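Local coordinates for DNA mismatch repair protein MutL (Aquifex aeolicus, PDB 6LZI) that probably uses ATP binding and hydrolysis in its Bergerat-fold ATPase region, captured here with ADP, to drive steps of DNA mismatch repair, at residues Gln243-Phe255 against Phe291-Lys303. Numbering follows the deposited sequence.
Sequences QNKNLKEFLRKVF and FLELVRELAGKEK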
ATOM      1  N   GLN A 243       8.330   7.585  -9.405  1.00 59.55           N
ATOM      2  CA  GLN A 243       8.650   8.860  -8.766  1.00 60.28           C
ATOM      3  C   GLN A 243       9.514   9.784  -9.633  1.00 61.30           C
ATOM      4  O   GLN A 243       9.887  10.870  -9.171  1.00 65.79           O
ATOM      5  CB  GLN A 243       9.336   8.612  -7.422  1.00 62.16           C
ATOM      6  CG  GLN A 243       8.402   8.152  -6.327  1.00 67.57           C
ATOM      7  CD  GLN A 243       7.302   9.163  -6.032  1.00 72.44           C
ATOM      8  OE1 GLN A 243       6.114   8.876  -6.217  1.00 72.98           O
ATOM      9  NE2 GLN A 243       7.692  10.350  -5.567  1.00 73.73           N
ATOM     10  N   ASN A 244       9.825   9.393 -10.871  1.00 58.26           N
ATOM     11  CA  ASN A 244      10.752  10.142 -11.723  1.00 57.46           C
ATOM     12  C   ASN A 244      10.450  11.641 -11.766  1.00 61.80           C
ATOM     13  O   ASN A 244       9.297  12.055 -11.921  1.00 60.91           O
ATOM     14  CB  ASN A 244      10.721   9.582 -13.145  1.00 52.74           C
ATOM     15  CG  ASN A 244      11.228   8.164 -13.229  1.00 53.95           C
ATOM     16  OD1 ASN A 244      11.152   7.382 -12.259  1.00 49.40           O
ATOM     17  ND2 ASN A 244      11.718   7.803 -14.400  1.00 59.45           N
ATOM     18  N   LYS A 245      11.512  12.455 -11.667  1.00 60.37           N
ATOM     19  CA  LYS A 245      11.359  13.908 -11.678  1.00 59.84           C
ATOM     20  C   LYS A 245      11.201  14.459 -13.087  1.00 60.47           C
ATOM     21  O   LYS A 245      10.510  15.467 -13.282  1.00 59.87           O
ATOM     22  CB  LYS A 245      12.566  14.575 -11.002  1.00 63.18           C
ATOM     23  CG  LYS A 245      12.321  15.064  -9.576  1.00 62.79           C
ATOM     24  CD  LYS A 245      13.339  16.143  -9.214  1.00 65.95           C
ATOM     25  CE  LYS A 245      13.238  17.315 -10.180  1.00 68.53           C
ATOM     26  NZ  LYS A 245      14.175  18.419  -9.838  1.00 69.35           N
ATOM     27  N   ASN A 246      11.878  13.838 -14.059  1.00 59.53           N
ATOM     28  CA  ASN A 246      11.733  14.193 -15.463  1.00 58.00           C
ATOM     29  C   ASN A 246      10.269  14.134 -15.896  1.00 55.59           C
ATOM     30  O   ASN A 246       9.819  14.944 -16.720  1.00 49.62           O
ATOM     31  CB  ASN A 246      12.587  13.232 -16.291  1.00 59.11           C
ATOM     32  CG  ASN A 246      12.729  13.649 -17.739  1.00 65.56           C
ATOM     33  OD1 ASN A 246      13.724  14.281 -18.124  1.00 71.97           O
ATOM     34  ND2 ASN A 246      11.756  13.268 -18.566  1.00 65.59           N
ATOM     35  N   LEU A 247       9.507  13.189 -15.344  1.00 59.75           N
ATOM     36  CA  LEU A 247       8.126  13.044 -15.772  1.00 62.02           C
ATOM     37  C   LEU A 247       7.199  14.013 -15.041  1.00 58.10           C
ATOM     38  O   LEU A 247       6.337  14.624 -15.676  1.00 61.00           O
ATOM     39  CB  LEU A 247       7.680  11.588 -15.593  1.00 69.47           C
ATOM     40  CG  LEU A 247       6.405  11.122 -16.314  1.00 74.61           C
ATOM     41  CD1 LEU A 247       6.251  11.815 -17.658  1.00 77.98           C
ATOM     42  CD2 LEU A 247       6.426   9.613 -16.507  1.00 74.42           C
ATOM     43  N   LYS A 248       7.385  14.216 -13.729  1.00 51.54           N
ATOM     44  CA  LYS A 248       6.488  15.103 -12.986  1.00 51.51           C
ATOM     45  C   LYS A 248       6.642  16.557 -13.441  1.00 53.80           C
ATOM     46  O   LYS A 248       5.645  17.286 -13.568  1.00 49.16           O
ATOM     47  CB  LYS A 248       6.740  14.960 -11.477  1.00 55.03           C
ATOM     48  CG  LYS A 248       6.034  15.998 -10.585  1.00 55.73           C
ATOM     49  CD  LYS A 248       6.423  15.880  -9.092  1.00 58.09           C
ATOM     50  CE  LYS A 248       5.493  14.942  -8.290  1.00 58.59           C
ATOM     51  NZ  LYS A 248       4.111  15.525  -7.962  1.00 53.35           N
ATOM     52  N   GLU A 249       7.877  16.988 -13.714  1.00 53.80           N
ATOM     53  CA  GLU A 249       8.096  18.343 -14.207  1.00 54.48           C
ATOM     54  C   GLU A 249       7.407  18.557 -15.548  1.00 53.62           C
ATOM     55  O   GLU A 249       6.887  19.641 -15.823  1.00 54.30           O
ATOM     56  CB  GLU A 249       9.596  18.630 -14.357  1.00 63.29           C
ATOM     57  CG  GLU A 249      10.421  18.616 -13.064  1.00 68.72           C
ATOM     58  CD  GLU A 249      11.914  18.822 -13.329  1.00 75.66           C
ATOM     59  OE1 GLU A 249      12.545  19.670 -12.655  1.00 77.47           O
ATOM     60  OE2 GLU A 249      12.456  18.141 -14.228  1.00 78.89           O
ATOM     61  N   PHE A 250       7.424  17.535 -16.410  1.00 50.50           N
ATOM     62  CA  PHE A 250       6.797  17.658 -17.720  1.00 51.44           C
ATOM     63  C   PHE A 250       5.278  17.649 -17.606  1.00 49.85           C
ATOM     64  O   PHE A 250       4.593  18.314 -18.391  1.00 51.49           O
ATOM     65  CB  PHE A 250       7.279  16.528 -18.628  1.00 56.99           C
ATOM     66  CG  PHE A 250       6.719  16.577 -20.025  1.00 56.95           C
ATOM     67  CD1 PHE A 250       5.491  16.005 -20.319  1.00 56.50           C
ATOM     68  CD2 PHE A 250       7.435  17.177 -21.049  1.00 56.98           C
ATOM     69  CE1 PHE A 250       4.981  16.045 -21.600  1.00 54.34           C
ATOM     70  CE2 PHE A 250       6.933  17.214 -22.334  1.00 59.34           C
ATOM     71  CZ  PHE A 250       5.705  16.648 -22.619  1.00 55.75           C
ATOM     72  N   LEU A 251       4.729  16.875 -16.656  1.00 44.89           N
ATOM     73  CA  LEU A 251       3.295  16.962 -16.376  1.00 44.73           C
ATOM     74  C   LEU A 251       2.941  18.324 -15.792  1.00 44.60           C
ATOM     75  O   LEU A 251       1.909  18.906 -16.123  1.00 45.07           O
ATOM     76  CB  LEU A 251       2.861  15.847 -15.414  1.00 48.29           C
ATOM     77  CG  LEU A 251       2.887  14.382 -15.830  1.00 49.85           C
ATOM     78  CD1 LEU A 251       2.614  13.536 -14.589  1.00 47.21           C
ATOM     79  CD2 LEU A 251       1.855  14.083 -16.933  1.00 44.80           C
ATOM     80  N   ARG A 252       3.799  18.859 -14.926  1.00 46.88           N
ATOM     81  CA  ARG A 252       3.630  20.235 -14.483  1.00 50.54           C
ATOM     82  C   ARG A 252       3.662  21.202 -15.665  1.00 52.31           C
ATOM     83  O   ARG A 252       2.836  22.116 -15.749  1.00 48.64           O
ATOM     84  CB  ARG A 252       4.727  20.578 -13.471  1.00 56.81           C
ATOM     85  CG  ARG A 252       4.555  21.904 -12.745  1.00 58.93           C
ATOM     86  CD  ARG A 252       5.583  22.036 -11.614  1.00 63.38           C
ATOM     87  NE  ARG A 252       5.359  21.081 -10.524  1.00 64.54           N
ATOM     88  CZ  ARG A 252       6.119  20.010 -10.281  1.00 63.67           C
ATOM     89  NH1 ARG A 252       7.160  19.740 -11.056  1.00 63.36           N
ATOM     90  NH2 ARG A 252       5.827  19.202  -9.262  1.00 61.43           N
ATOM     91  N   LYS A 253       4.565  20.975 -16.619  1.00 51.05           N
ATOM     92  CA  LYS A 253       4.689  21.910 -17.727  1.00 56.67           C
ATOM     93  C   LYS A 253       3.497  21.847 -18.696  1.00 55.74           C
ATOM     94  O   LYS A 253       3.031  22.892 -19.166  1.00 55.75           O
ATOM     95  CB  LYS A 253       6.003  21.682 -18.467  1.00 62.41           C
ATOM     96  CG  LYS A 253       6.536  22.997 -19.008  1.00 66.10           C
ATOM     97  CD  LYS A 253       6.455  24.034 -17.874  1.00 71.39           C
ATOM     98  CE  LYS A 253       6.874  25.436 -18.289  1.00 77.11           C
ATOM     99  NZ  LYS A 253       6.758  26.362 -17.119  1.00 77.36           N
ATOM    100  N   VAL A 254       2.989  20.652 -19.030  1.00 52.91           N
ATOM    101  CA  VAL A 254       1.887  20.606 -20.000  1.00 53.68           C
ATOM    102  C   VAL A 254       0.502  20.663 -19.341  1.00 55.08           C
ATOM    103  O   VAL A 254      -0.487  20.988 -20.019  1.00 50.70           O
ATOM    104  CB  VAL A 254       1.974  19.378 -20.931  1.00 52.02           C
ATOM    105  CG1 VAL A 254       3.295  19.379 -21.706  1.00 52.64           C
ATOM    106  CG2 VAL A 254       1.753  18.039 -20.169  1.00 47.71           C
ATOM    107  N   PHE A 255       0.400  20.318 -18.057  1.00 52.92           N
ATOM    108  CA  PHE A 255      -0.720  20.685 -17.184  1.00 43.94           C
ATOM    109  C   PHE A 255      -0.010  21.548 -16.113  1.00 48.41           C
ATOM    110  O   PHE A 255      -0.107  22.765 -15.997  1.00 47.28           O
ATOM    111  CB  PHE A 255      -1.408  19.449 -16.500  1.00 44.57           C
ATOM    112  CG  PHE A 255      -1.725  18.270 -17.416  1.00 42.42           C
ATOM    113  CD1 PHE A 255      -2.949  18.175 -18.068  1.00 46.30           C
ATOM    114  CD2 PHE A 255      -0.815  17.238 -17.594  1.00 41.93           C
ATOM    115  CE1 PHE A 255      -3.259  17.058 -18.884  1.00 43.23           C
ATOM    116  CE2 PHE A 255      -1.106  16.153 -18.417  1.00 43.59           C
ATOM    117  CZ  PHE A 255      -2.345  16.048 -19.047  1.00 40.34           C
ATOM    118  N   PHE A 291       7.069   8.839 -25.957  1.00 63.51           N
ATOM    119  CA  PHE A 291       6.278   8.848 -24.728  1.00 63.85           C
ATOM    120  C   PHE A 291       5.864  10.260 -24.323  1.00 63.77           C
ATOM    121  O   PHE A 291       4.672  10.540 -24.185  1.00 57.97           O
ATOM    122  CB  PHE A 291       7.048   8.184 -23.582  1.00 61.79           C
ATOM    123  CG  PHE A 291       6.343   8.255 -22.232  1.00 56.88           C
ATOM    124  CD1 PHE A 291       5.298   7.400 -21.922  1.00 56.39           C
ATOM    125  CD2 PHE A 291       6.727   9.181 -21.279  1.00 53.49           C
ATOM    126  CE1 PHE A 291       4.669   7.463 -20.682  1.00 53.95           C
ATOM    127  CE2 PHE A 291       6.100   9.247 -20.058  1.00 53.28           C
ATOM    128  CZ  PHE A 291       5.077   8.385 -19.759  1.00 52.05           C
ATOM    129  N   LEU A 292       6.848  11.149 -24.131  1.00 65.13           N
ATOM    130  CA  LEU A 292       6.532  12.480 -23.616  1.00 65.04           C
ATOM    131  C   LEU A 292       5.770  13.302 -24.650  1.00 65.85           C
ATOM    132  O   LEU A 292       4.964  14.174 -24.290  1.00 62.32           O
ATOM    133  CB  LEU A 292       7.819  13.186 -23.159  1.00 67.36           C
ATOM    134  CG  LEU A 292       8.416  12.716 -21.822  1.00 62.47           C
ATOM    135  CD1 LEU A 292       9.855  13.188 -21.586  1.00 58.69           C
ATOM    136  CD2 LEU A 292       7.528  13.160 -20.678  1.00 60.08           C
ATOM    137  N   GLU A 293       5.988  13.005 -25.932  1.00 66.59           N
ATOM    138  CA  GLU A 293       5.133  13.539 -26.985  1.00 69.63           C
ATOM    139  C   GLU A 293       3.675  13.146 -26.759  1.00 66.83           C
ATOM    140  O   GLU A 293       2.782  14.003 -26.751  1.00 66.19           O
ATOM    141  CB  GLU A 293       5.628  13.049 -28.350  1.00 75.21           C
ATOM    142  CG  GLU A 293       4.558  12.968 -29.430  1.00 80.65           C
ATOM    143  CD  GLU A 293       5.137  12.674 -30.810  1.00 88.13           C
ATOM    144  OE1 GLU A 293       6.375  12.523 -30.917  1.00 89.64           O
ATOM    145  OE2 GLU A 293       4.351  12.601 -31.785  1.00 90.91           O
ATOM    146  N   LEU A 294       3.409  11.851 -26.569  1.00 63.78           N
ATOM    147  CA  LEU A 294       2.021  11.420 -26.424  1.00 58.59           C
ATOM    148  C   LEU A 294       1.391  11.989 -25.156  1.00 53.79           C
ATOM    149  O   LEU A 294       0.180  12.234 -25.116  1.00 52.65           O
ATOM    150  CB  LEU A 294       1.932   9.892 -26.446  1.00 56.90           C
ATOM    151  CG  LEU A 294       0.522   9.296 -26.627  1.00 55.05           C
ATOM    152  CD1 LEU A 294      -0.169   9.805 -27.879  1.00 56.67           C
ATOM    153  CD2 LEU A 294       0.532   7.761 -26.606  1.00 54.10           C
ATOM    154  N   VAL A 295       2.198  12.260 -24.138  1.00 47.75           N
ATOM    155  CA  VAL A 295       1.674  12.910 -22.944  1.00 45.53           C
ATOM    156  C   VAL A 295       1.221  14.328 -23.258  1.00 50.95           C
ATOM    157  O   VAL A 295       0.138  14.750 -22.846  1.00 52.10           O
ATOM    158  CB  VAL A 295       2.722  12.885 -21.818  1.00 43.40           C
ATOM    159  CG1 VAL A 295       2.260  13.712 -20.655  1.00 48.27           C
ATOM    160  CG2 VAL A 295       2.994  11.457 -21.376  1.00 40.39           C
ATOM    161  N   ARG A 296       2.054  15.105 -23.975  1.00 52.74           N
ATOM    162  CA  ARG A 296       1.616  16.451 -24.336  1.00 55.97           C
ATOM    163  C   ARG A 296       0.469  16.413 -25.346  1.00 51.45           C
ATOM    164  O   ARG A 296      -0.384  17.298 -25.336  1.00 50.39           O
ATOM    165  CB  ARG A 296       2.805  17.290 -24.827  1.00 62.39           C
ATOM    166  CG  ARG A 296       3.003  17.456 -26.326  1.00 67.05           C
ATOM    167  CD  ARG A 296       4.300  18.282 -26.634  1.00 72.16           C
ATOM    168  NE  ARG A 296       4.269  19.628 -26.044  1.00 74.89           N
ATOM    169  CZ  ARG A 296       5.075  20.060 -25.071  1.00 76.36           C
ATOM    170  NH1 ARG A 296       6.011  19.264 -24.567  1.00 77.96           N
ATOM    171  NH2 ARG A 296       4.949  21.298 -24.600  1.00 75.29           N
ATOM    172  N   GLU A 297       0.398  15.380 -26.187  1.00 50.15           N
ATOM    173  CA  GLU A 297      -0.787  15.166 -27.013  1.00 51.13           C
ATOM    174  C   GLU A 297      -2.016  14.903 -26.142  1.00 46.09           C
ATOM    175  O   GLU A 297      -3.092  15.479 -26.362  1.00 45.96           O
ATOM    176  CB  GLU A 297      -0.519  14.004 -27.982  1.00 57.64           C
ATOM    177  CG  GLU A 297      -1.753  13.334 -28.611  1.00 58.62           C
ATOM    178  CD  GLU A 297      -1.388  12.500 -29.828  1.00 67.04           C
ATOM    179  OE1 GLU A 297      -2.299  12.108 -30.582  1.00 70.50           O
ATOM    180  OE2 GLU A 297      -0.183  12.256 -30.048  1.00 69.24           O
ATOM    181  N   LEU A 298      -1.849  14.053 -25.132  1.00 47.27           N
ATOM    182  CA  LEU A 298      -2.882  13.795 -24.136  1.00 42.96           C
ATOM    183  C   LEU A 298      -3.357  15.080 -23.452  1.00 46.42           C
ATOM    184  O   LEU A 298      -4.559  15.255 -23.198  1.00 43.05           O
ATOM    185  CB  LEU A 298      -2.310  12.809 -23.131  1.00 45.46           C
ATOM    186  CG  LEU A 298      -3.034  12.191 -21.956  1.00 44.10           C
ATOM    187  CD1 LEU A 298      -3.245  13.218 -20.862  1.00 50.69           C
ATOM    188  CD2 LEU A 298      -4.326  11.554 -22.391  1.00 38.42           C
ATOM    189  N   ALA A 299      -2.429  15.992 -23.133  1.00 46.02           N
ATOM    190  CA  ALA A 299      -2.784  17.204 -22.400  1.00 43.32           C
ATOM    191  C   ALA A 299      -3.688  18.148 -23.183  1.00 43.11           C
ATOM    192  O   ALA A 299      -4.164  19.137 -22.610  1.00 49.12           O
ATOM    193  CB  ALA A 299      -1.520  17.959 -21.957  1.00 43.22           C
ATOM    194  N   GLY A 300      -3.898  17.932 -24.480  1.00 44.68           N
ATOM    195  CA  GLY A 300      -4.726  18.816 -25.263  1.00 48.92           C
ATOM    196  C   GLY A 300      -6.133  18.299 -25.389  1.00 45.01           C
ATOM    197  O   GLY A 300      -6.967  18.953 -26.033  1.00 42.52           O
ATOM    198  N   LYS A 301      -6.435  17.173 -24.737  1.00 46.43           N
ATOM    199  CA  LYS A 301      -7.649  16.427 -25.009  1.00 48.28           C
ATOM    200  C   LYS A 301      -8.789  16.755 -24.056  1.00 46.28           C
ATOM    201  O   LYS A 301      -9.848  16.137 -24.171  1.00 45.81           O
ATOM    202  CB  LYS A 301      -7.370  14.921 -24.969  1.00 43.66           C
ATOM    203  CG  LYS A 301      -6.800  14.227 -26.215  1.00 45.44           C
ATOM    204  CD  LYS A 301      -6.331  15.180 -27.266  1.00 51.20           C
ATOM    205  CE  LYS A 301      -7.470  15.436 -28.294  1.00 59.94           C
ATOM    206  NZ  LYS A 301      -7.299  16.650 -29.152  1.00 59.53           N
ATOM    207  N   GLU A 302      -8.611  17.709 -23.135  1.00 41.55           N
ATOM    208  CA  GLU A 302      -9.725  18.112 -22.281  1.00 43.60           C
ATOM    209  C   GLU A 302     -10.886  18.703 -23.082  1.00 43.20           C
ATOM    210  O   GLU A 302     -10.714  19.398 -24.091  1.00 44.47           O
ATOM    211  CB  GLU A 302      -9.291  19.129 -21.241  1.00 47.30           C
ATOM    212  CG  GLU A 302      -8.314  18.604 -20.239  1.00 44.33           C
ATOM    213  CD  GLU A 302      -7.658  19.735 -19.502  1.00 49.05           C
ATOM    214  OE1 GLU A 302      -8.042  19.976 -18.333  1.00 44.10           O
ATOM    215  OE2 GLU A 302      -6.796  20.403 -20.117  1.00 45.60           O
ATOM    216  N   LYS A 303     -12.090  18.438 -22.599  1.00 41.60           N
ATOM    217  CA  LYS A 303     -13.274  18.913 -23.296  1.00 45.58           C
ATOM    218  C   LYS A 303     -13.364  20.437 -23.209  1.00 48.40           C
ATOM    219  O   LYS A 303     -12.875  21.049 -22.257  1.00 47.51           O
ATOM    220  CB  LYS A 303     -14.511  18.276 -22.694  1.00 20.00           C
TER
HETATM  221  O   HOH W   1      -3.117  21.141 -20.934  1.00 55.58           O
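Val254 O and Ala299 O are joined by one water, which donates to both carbonyls at 2.8 Å from its oxygen to each O; no direct hydrogen bond links 243-255 to 291-303. The rest of the contact is mostly apolar and centres on Phe250, whose CG lies anti to the backbone N (chi1 -178°), which carries the ring toward helix 292-298, against Leu292 and Val295. Leu292 CD2 sits over one ring face, 3.8 Å from the centroid, a CH-pi contact; Val254 CG1 of its own helix covers the opposite face, and Val295 CG1 meets the edge. The Arg296 guanidinium stands nearly perpendicular to this ring, planes 82° apart, with NH1 approaching obliquely, while Val254 CG1 lies over one guanidinium face. Farther along, Ala299 CB makes a second CH-pi contact, 3.8 Å from the Phe255 ring centroid, and Leu298 CD1 reaches that ring's edge 3.5 Å from CZ. At the other end Leu247 CD1 touches both Phe291 CE2 and Leu292 CD2. An alanine at Phe250 is likely to leave Leu292 CD2 and Val295 CG1 without their aromatic partner, take the ring from beside the Arg296 guanidinium and open a gap between the helices. The axes run 10.1 Å apart at -31°, and both helices pack on one side of the five-stranded sheet of the S5-like domain, distinct from the ADP-binding ATPase fold; there Leu251 touches Val235 and Val295 touches Leu220. With 582 Å² buried, the contact is carried mainly by apolar and CH-pi packing, the water supplying the one hydrogen-bonded bridge found between the segments.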